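Local coordinates for 6-phosphogluconolactonase (Leishmania braziliensis, PDB 3CH7), which probably hydrolyses 6-phosphogluconolactone to 6-phosphogluconate, the second step of the oxidative pentose phosphate pathway, at residues K150-V155 against S204-Q209; E11-M16 against L217-D222. All blocks are in the same frame, centred on the assembly; numbering follows the deposited sequence. Where two conformers were deposited one is given.

Contact 1 (K150-V155 against S204-Q209)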
loop_
_atom_site.group_PDB
_atom_site.type_symbol
_atom_site.label_atom_id
_atom_site.label_comp_id
_atom_site.label_asym_id
_atom_site.label_seq_id
_atom_site.Cartn_x
_atom_site.Cartn_y
_atom_site.Cartn_z
ATOM N N LYS A 150 18.560 11.098 -7.604
ATOM C CA LYS A 150 17.520 10.055 -7.660
ATOM C C LYS A 150 16.098 10.590 -7.816
ATOM O O LYS A 150 15.830 11.740 -7.596
ATOM C CB LYS A 150 17.628 9.194 -6.413
ATOM C CG LYS A 150 18.826 8.237 -6.460
ATOM C CD LYS A 150 19.044 7.476 -5.153
ATOM C CE LYS A 150 18.823 8.350 -3.908
ATOM N NZ LYS A 150 19.536 7.743 -2.727
ATOM N N SER A 151 15.208 9.741 -8.288
ATOM C CA SER A 151 13.830 10.100 -8.607
ATOM C C SER A 151 12.843 9.174 -7.881
ATOM O O SER A 151 13.207 8.079 -7.427
ATOM C CB SER A 151 13.586 10.004 -10.117
ATOM O OG SER A 151 13.699 11.263 -10.766
ATOM N N VAL A 152 11.594 9.626 -7.798
ATOM C CA VAL A 152 10.552 8.893 -7.122
ATOM C C VAL A 152 9.309 8.897 -8.002
ATOM O O VAL A 152 8.964 9.921 -8.573
ATOM C CB VAL A 152 10.259 9.503 -5.656
ATOM C CG1 VAL A 152 9.602 10.908 -5.693
ATOM C CG2 VAL A 152 9.419 8.540 -4.829
ATOM N N PRO A 153 8.621 7.742 -8.120
ATOM C CA PRO A 153 7.286 7.759 -8.773
ATOM C C PRO A 153 6.224 8.456 -7.901
ATOM O O PRO A 153 6.199 8.251 -6.699
ATOM C CB PRO A 153 6.944 6.283 -8.975
ATOM C CG PRO A 153 7.914 5.518 -8.225
ATOM C CD PRO A 153 9.094 6.383 -7.857
ATOM N N VAL A 154 5.467 9.375 -8.497
ATOM C CA VAL A 154 4.308 9.983 -7.850
ATOM C C VAL A 154 3.003 9.132 -8.066
ATOM O O VAL A 154 2.351 9.182 -9.135
ATOM C CB VAL A 154 4.081 11.430 -8.317
ATOM C CG1 VAL A 154 2.981 12.096 -7.486
ATOM C CG2 VAL A 154 5.405 12.229 -8.229
ATOM N N VAL A 155 2.667 8.348 -7.036
ATOM C CA VAL A 155 1.416 7.581 -6.986
ATOM C C VAL A 155 0.248 8.516 -6.651
ATOM O O VAL A 155 0.332 9.335 -5.766
ATOM C CB VAL A 155 1.547 6.409 -5.985
ATOM C CG1 VAL A 155 0.225 5.608 -5.932
ATOM C CG2 VAL A 155 2.702 5.483 -6.412
ATOM N N SER A 204 8.669 2.129 -0.520
ATOM C CA SER A 204 9.377 2.717 0.623
ATOM C C SER A 204 8.527 3.809 1.299
ATOM O O SER A 204 7.608 4.347 0.695
ATOM C CB SER A 204 10.694 3.341 0.101
ATOM O OG SER A 204 10.412 4.360 -0.880
ATOM N N LYS A 205 8.908 4.179 2.519
ATOM C CA LYS A 205 8.335 5.370 3.201
ATOM C C LYS A 205 8.284 6.575 2.292
ATOM O O LYS A 205 7.266 7.268 2.243
ATOM C CB LYS A 205 9.124 5.725 4.471
ATOM C CG LYS A 205 9.134 4.625 5.549
ATOM C CD LYS A 205 9.752 5.150 6.814
ATOM C CE LYS A 205 11.194 5.556 6.556
ATOM N NZ LYS A 205 11.991 5.779 7.811
ATOM N N THR A 206 9.343 6.777 1.505
ATOM C CA THR A 206 9.461 7.927 0.592
ATOM C C THR A 206 8.350 7.955 -0.425
ATOM O O THR A 206 7.724 8.989 -0.667
ATOM C CB THR A 206 10.850 7.939 -0.210
ATOM O OG1 THR A 206 11.962 7.833 0.681
ATOM C CG2 THR A 206 11.019 9.226 -1.017
ATOM N N VAL A 207 8.120 6.812 -1.064
ATOM C CA VAL A 207 7.105 6.757 -2.105
ATOM C C VAL A 207 5.749 7.106 -1.518
ATOM O O VAL A 207 5.004 7.893 -2.070
ATOM C CB VAL A 207 7.062 5.374 -2.816
ATOM C CG1 VAL A 207 6.030 5.373 -3.836
ATOM C CG2 VAL A 207 8.392 5.036 -3.445
ATOM N N ILE A 208 5.459 6.531 -0.363
ATOM C CA ILE A 208 4.160 6.740 0.347
ATOM C C ILE A 208 4.011 8.219 0.695
ATOM O O ILE A 208 2.981 8.836 0.396
ATOM C CB ILE A 208 4.021 5.728 1.566
ATOM C CG1 ILE A 208 3.902 4.280 1.037
ATOM C CG2 ILE A 208 2.769 6.090 2.495
ATOM C CD1 ILE A 208 4.246 3.150 2.026
ATOM N N GLN A 209 5.088 8.818 1.209
ATOM C CA GLN A 209 5.104 10.267 1.567
ATOM C C GLN A 209 5.099 11.242 0.414
ATOM O O GLN A 209 4.829 12.406 0.615
ATOM C CB GLN A 209 6.285 10.588 2.510
ATOM C CG GLN A 209 6.259 9.767 3.793
ATOM C CD GLN A 209 7.497 9.930 4.585
ATOM O OE1 GLN A 209 8.509 10.233 4.038
ATOM N NE2 GLN A 209 7.437 9.691 5.872
HETATM O O HOH W 1 4.492 8.777 -4.570
#
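The carbonyl oxygens of P153 and V207 are bridged by one water, which gives a hydrogen to each: it lies 2.7 Å from V207 O and 2.8 Å from P153 O. The same water accepts from V155 N at 3.1 Å, so three backbone groups grip it. The bridge joins strand 151-153, one half of a two-stranded antiparallel hairpin with strand 142-144, to the short helix 205-210, which follows strand 200-203 of the main mixed sheet. Proline has no N-H to offer, and here P153 takes part in the bridge through its carbonyl.

Beside the water the contact is apolar and rests on V207, a branched residue with a methyl for each of two neighbours. The strand and helix axes pass 8.3 Å apart at 62°, and small side chains suffice to span that distance. V207 CG2 meets V152 CG2 at 3.9 Å, the two methyls meeting as the side chains pass alongside, pointing opposite ways. V152 turns this methyl to the helix because CG2 stands anti to the backbone N, with CG1 between N and the carbonyl carbon (chi1 69°). T206 adds its methyl CG2 against the same V152 CG2; that methyl lies anti to the backbone N of T206, while the hydroxyl OG1 stands beside that N. V207 CG1 touches P153 O and, in a different direction, V155 CG2 at 4.2 Å.

S204 begins the helix as its N-cap, a place that suits serine's short hydroxyl: OG accepts a weak, 3.4 Å bond from V207 N, the amide of the very residue whose methyls touch V152 and V155.

Contact 2 (E11-M16 against L217-D222); sequences ENLSQM and LAAGKD
In one of its two conformers, the one described here, M16 reaches the strand end through its terminal methyl: CE lies 3.9 Å from A218 N and 4.3 Å from L217 CB, touching backbone and side chain alike. Its CG is anti to the carbonyl carbon, and a bend at chi3 of 57° finishes the side chain; the flexible, unbranched chain lets methionine lay its methyl against a peptide group. A219 meets the same methyl from farther along the chain, its CB 4.2 Å from M16 CE; alanine presents one small methyl there, and L13 CD2 also approaches it, at 4.4 Å.

This is helix-on-sheet packing in the α/β fold of the glucosamine-6-phosphate isomerase/6-phosphogluconolactonase family: the first turn of helix 13-29 lies against the C-terminal end of strand 213-218, an interior parallel strand of the sheet. L217 and M16 both also touch T47 of helix 46-64, so L217 fills a buried place where two helices meet the sheet.

N12 starts the helix as N-cap, its side-chain carbonyl suited to receiving an amide of the helix's first turn: OD1 accepts from Q15 N at 3.0 Å. Q15 OE1 in turn takes the amide of E11 at 2.7 Å, in a nearly straight bond (168°) with the donor tilted 22° from the carbonyl plane.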
loop_
_atom_site.group_PDB
_atom_site.type_symbol
_atom_site.label_atom_id
_atom_site.label_comp_id
_atom_site.label_asym_id
_atom_site.label_seq_id
_atom_site.Cartn_x
_atom_site.Cartn_y
_atom_site.Cartn_z
ATOM N N GLU A 11 -19.070 1.767 10.363
ATOM C CA GLU A 11 -19.905 0.830 11.115
ATOM C C GLU A 11 -19.652 -0.608 10.661
ATOM O O GLU A 11 -19.568 -1.535 11.452
ATOM C CB GLU A 11 -21.386 1.259 10.954
ATOM C CG GLU A 11 -21.658 2.722 11.462
ATOM C CD GLU A 11 -23.125 3.184 11.397
ATOM O OE1 GLU A 11 -23.622 3.542 10.310
ATOM O OE2 GLU A 11 -23.761 3.261 12.463
ATOM N N ASN A 12 -19.504 -0.762 9.355
ATOM C CA ASN A 12 -19.255 -2.084 8.736
ATOM C C ASN A 12 -18.211 -1.972 7.579
ATOM O O ASN A 12 -17.844 -0.847 7.166
ATOM C CB ASN A 12 -20.590 -2.712 8.278
ATOM C CG ASN A 12 -21.382 -1.806 7.383
ATOM O OD1 ASN A 12 -20.932 -1.440 6.306
ATOM N ND2 ASN A 12 -22.591 -1.437 7.812
ATOM N N LEU A 13 -17.710 -3.119 7.104
ATOM C CA LEU A 13 -16.675 -3.147 6.043
ATOM C C LEU A 13 -17.203 -2.602 4.711
ATOM O O LEU A 13 -16.448 -2.088 3.889
ATOM C CB LEU A 13 -16.110 -4.558 5.823
ATOM C CG LEU A 13 -14.983 -5.176 6.675
ATOM C CD1 LEU A 13 -14.665 -6.584 6.122
ATOM C CD2 LEU A 13 -13.680 -4.356 6.695
ATOM N N SER A 14 -18.510 -2.683 4.521
ATOM C CA SER A 14 -19.152 -2.160 3.321
ATOM C C SER A 14 -19.060 -0.641 3.246
ATOM O O SER A 14 -18.912 -0.072 2.170
ATOM C CB SER A 14 -20.616 -2.623 3.279
ATOM O OG SER A 14 -20.785 -3.967 3.785
ATOM N N GLN A 15 -19.171 0.020 4.405
ATOM C CA GLN A 15 -19.085 1.497 4.508
ATOM C C GLN A 15 -17.653 1.871 4.253
ATOM O O GLN A 15 -17.379 2.819 3.533
ATOM C CB GLN A 15 -19.518 1.958 5.908
ATOM C CG GLN A 15 -19.843 3.446 6.040
ATOM C CD GLN A 15 -20.404 3.855 7.438
ATOM O OE1 GLN A 15 -20.319 3.105 8.446
ATOM N NE2 GLN A 15 -20.988 5.071 7.484
ATOM N N MET A 16 -16.745 1.105 4.846
ATOM C CA MET A 16 -15.294 1.273 4.626
ATOM C C MET A 16 -14.954 1.155 3.135
ATOM O O MET A 16 -14.280 2.002 2.581
ATOM C CB MET A 16 -14.453 0.244 5.434
ATOM C CG MET A 16 -14.231 0.591 6.918
ATOM S SD MET A 16 -13.627 -0.745 8.022
ATOM C CE MET A 16 -12.096 -1.220 7.191
ATOM N N LEU A 217 -7.147 1.500 5.497
ATOM C CA LEU A 217 -8.371 0.754 5.789
ATOM C C LEU A 217 -7.966 -0.146 6.882
ATOM O O LEU A 217 -7.100 -0.972 6.687
ATOM C CB LEU A 217 -8.818 -0.084 4.578
ATOM C CG LEU A 217 -9.697 0.535 3.489
ATOM C CD1 LEU A 217 -9.012 1.577 2.728
ATOM C CD2 LEU A 217 -10.142 -0.561 2.569
ATOM N N ALA A 218 -8.497 0.065 8.077
ATOM C CA ALA A 218 -8.106 -0.791 9.200
ATOM C C ALA A 218 -9.307 -1.143 10.176
ATOM O O ALA A 218 -10.154 -0.289 10.514
ATOM C CB ALA A 218 -6.899 -0.181 9.930
ATOM N N ALA A 219 -9.393 -2.413 10.557
ATOM C CA ALA A 219 -10.502 -2.885 11.390
ATOM C C ALA A 219 -9.948 -3.726 12.488
ATOM O O ALA A 219 -8.988 -4.437 12.260
ATOM C CB ALA A 219 -11.569 -3.708 10.531
ATOM N N GLY A 220 -10.521 -3.628 13.706
ATOM C CA GLY A 220 -10.078 -4.475 14.831
ATOM C C GLY A 220 -9.457 -3.714 16.012
ATOM O O GLY A 220 -8.638 -2.787 15.824
ATOM N N LYS A 221 -9.864 -4.107 17.221
ATOM C CA LYS A 221 -9.337 -3.545 18.488
ATOM C C LYS A 221 -7.804 -3.570 18.550
ATOM O O LYS A 221 -7.171 -2.691 19.169
ATOM C CB LYS A 221 -9.844 -4.362 19.703
ATOM C CG LYS A 221 -11.270 -4.075 20.169
ATOM C CD LYS A 221 -11.748 -5.059 21.278
ATOM C CE LYS A 221 -13.260 -5.408 21.082
ATOM N NZ LYS A 221 -13.823 -6.405 22.078
ATOM N N ASP A 222 -7.251 -4.621 17.938
ATOM C CA ASP A 222 -5.832 -4.937 17.939
ATOM C C ASP A 222 -4.977 -3.924 17.162
ATOM O O ASP A 222 -3.766 -3.896 17.317
ATOM C CB ASP A 222 -5.577 -6.408 17.529
ATOM C CG ASP A 222 -5.942 -6.711 16.071
ATOM O OD1 ASP A 222 -6.470 -5.856 15.379
ATOM O OD2 ASP A 222 -5.653 -7.810 15.585
#

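In the fold
From the N terminus the chain forms edge strand 6-9 and at once enters helix 13-29, whose first turn is one half of contact 2. Its partner, the end of strand 213-218, comes 200 residues later, so contact 2 closes a loop that takes in most of the chain. Contact 1 is nested inside it, closing a shorter loop from the hairpin to helix 205-210; 48 residues lie between segments 150-155 and 204-209. That helix leads directly into strand 213-218, linking the two contacts in sequence although their centres lie 27 Å apart, on opposite sides of the chain's centre. Contact 1 ties the hairpin to the helix; contact 2 ties the N-terminal helix to the main sheet.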